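Local coordinates for 3-keto-5-aminohexanoate cleavage protein (Burkholderia xenovorans LB400, PDB 3E02) that probably cleaves beta-keto acids such as 3-keto-5-aminohexanoate, using a bound zinc ion held in a TIM-barrel fold, at residues 72-76 with 307-311. Sequence-based numbering, arbitrary orientation.
Sequences LPQLK and NETSF
Phe311, the last residue of the chain, brings its backbone up against the first turn of helix 72-78, its CA lying 5.3 Å from the CA of Pro73, while the rest of 307-311 runs as an irregular tail. The helical turn is closed by the backbone hydrogen bond from Lys76 N to Leu72 O, so that Leu72 and Lys76, one turn apart, both point toward Phe311. Leu72 lays CB over one face of the ring in a CH-pi contact, 4.0 Å from the centroid and 18° off the normal. On the opposite face Thr309 OG1 sits 3.3 Å above the ring plane, so the flat aromatic is sandwiched between its own tail and the helix. Lys76 suits its partly exposed place: with CG anti to the backbone N (chi1 -176°) and the chain extended, its apolar methylenes pass obliquely by the ring and NZ forms a salt bridge with the terminal carboxylate, 2.9 Å from Phe311 OXT. Pro73 adds CD against Phe311 CB at 4.3 Å; in the first turn its missing N-H costs no helical hydrogen bond. Toward the barrel, Leu83 of strand 82-85 touches both Phe311 and Leu72, whose buried, apolar side chain suits ring and strand alike. The arrangement is a C-terminal tail pinned by ring and carboxylate to the helical layer around a TIM barrel.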
loop_
_atom_site.group_PDB
_atom_site.type_symbol
_atom_site.label_atom_id
_atom_site.label_comp_id
_atom_site.label_asym_id
_atom_site.label_seq_id
_atom_site.Cartn_x
_atom_site.Cartn_y
_atom_site.Cartn_z
ATOM N N LEU A 72 36.274 21.347 -8.321
ATOM C CA LEU A 72 35.569 21.965 -7.172
ATOM C C LEU A 72 35.763 23.490 -7.039
ATOM O O LEU A 72 34.757 24.222 -7.017
ATOM C CB LEU A 72 35.849 21.220 -5.850
ATOM C CG LEU A 72 35.294 19.797 -5.726
ATOM C CD1 LEU A 72 35.768 19.139 -4.433
ATOM C CD2 LEU A 72 33.771 19.759 -5.822
ATOM N N PRO A 73 37.033 23.985 -6.981
ATOM C CA PRO A 73 37.226 25.448 -6.928
ATOM C C PRO A 73 36.591 26.183 -8.119
ATOM O O PRO A 73 35.998 27.247 -7.941
ATOM C CB PRO A 73 38.756 25.622 -6.959
ATOM C CG PRO A 73 39.332 24.319 -6.712
ATOM C CD PRO A 73 38.320 23.265 -6.962
ATOM N N GLN A 74 36.667 25.573 -9.302
ATOM C CA GLN A 74 36.144 26.161 -10.537
ATOM C C GLN A 74 34.624 26.256 -10.480
ATOM O O GLN A 74 34.055 27.277 -10.862
ATOM C CB GLN A 74 36.574 25.357 -11.773
ATOM C CG GLN A 74 38.090 25.319 -12.071
ATOM C CD GLN A 74 38.916 24.438 -11.141
ATOM O OE1 GLN A 74 38.382 23.715 -10.303
ATOM N NE2 GLN A 74 40.232 24.516 -11.271
ATOM N N LEU A 75 33.969 25.199 -9.997
ATOM C CA LEU A 75 32.509 25.217 -9.823
ATOM C C LEU A 75 32.094 26.254 -8.790
ATOM O O LEU A 75 31.154 27.010 -9.031
ATOM C CB LEU A 75 31.958 23.831 -9.439
ATOM C CG LEU A 75 31.863 22.826 -10.583
ATOM C CD1 LEU A 75 31.589 21.410 -10.048
ATOM C CD2 LEU A 75 30.782 23.260 -11.577
ATOM N N LYS A 76 32.815 26.302 -7.665
ATOM C CA LYS A 76 32.542 27.256 -6.590
ATOM C C LYS A 76 32.597 28.715 -7.091
ATOM O O LYS A 76 31.766 29.540 -6.704
ATOM C CB LYS A 76 33.522 27.062 -5.425
ATOM C CG LYS A 76 33.253 27.959 -4.217
ATOM C CD LYS A 76 34.319 27.821 -3.171
ATOM C CE LYS A 76 34.027 28.722 -1.994
ATOM N NZ LYS A 76 35.203 28.840 -1.092
ATOM N N ASN A 307 31.208 29.052 2.152
ATOM C CA ASN A 307 32.491 29.583 2.639
ATOM C C ASN A 307 33.224 28.695 3.658
ATOM O O ASN A 307 34.371 28.989 4.014
ATOM C CB ASN A 307 32.311 31.002 3.231
ATOM C CG ASN A 307 31.399 31.036 4.466
ATOM O OD1 ASN A 307 30.466 30.234 4.598
ATOM N ND2 ASN A 307 31.654 31.989 5.359
ATOM N N GLU A 308 32.574 27.627 4.140
ATOM C CA GLU A 308 33.162 26.714 5.138
ATOM C C GLU A 308 33.752 25.412 4.567
ATOM O O GLU A 308 34.078 24.502 5.331
ATOM C CB GLU A 308 32.125 26.420 6.228
ATOM C CG GLU A 308 31.617 27.670 6.958
ATOM C CD GLU A 308 32.727 28.455 7.659
ATOM O OE1 GLU A 308 33.669 27.827 8.199
ATOM O OE2 GLU A 308 32.655 29.706 7.668
ATOM N N THR A 309 33.905 25.328 3.242
ATOM C CA THR A 309 34.509 24.156 2.594
ATOM C C THR A 309 36.010 24.385 2.451
ATOM O O THR A 309 36.470 25.512 2.622
ATOM C CB THR A 309 33.891 23.870 1.208
ATOM O OG1 THR A 309 34.299 24.866 0.257
ATOM C CG2 THR A 309 32.365 23.806 1.284
ATOM N N SER A 310 36.760 23.330 2.126
ATOM C CA SER A 310 38.222 23.416 1.919
ATOM C C SER A 310 38.628 23.499 0.436
ATOM O O SER A 310 39.620 22.899 0.021
ATOM C CB SER A 310 38.933 22.271 2.642
ATOM O OG SER A 310 38.781 22.448 4.035
ATOM N N PHE A 311 37.853 24.243 -0.350
ATOM C CA PHE A 311 38.152 24.501 -1.761
ATOM C C PHE A 311 37.645 25.896 -2.164
ATOM O O PHE A 311 37.884 26.362 -3.279
ATOM C CB PHE A 311 37.597 23.397 -2.678
ATOM C CG PHE A 311 36.122 23.164 -2.545
ATOM C CD1 PHE A 311 35.209 23.965 -3.230
ATOM C CD2 PHE A 311 35.637 22.130 -1.751
ATOM C CE1 PHE A 311 33.827 23.750 -3.115
ATOM C CE2 PHE A 311 34.255 21.904 -1.630
ATOM C CZ PHE A 311 33.353 22.719 -2.310
ATOM O OXT PHE A 311 36.987 26.583 -1.376
#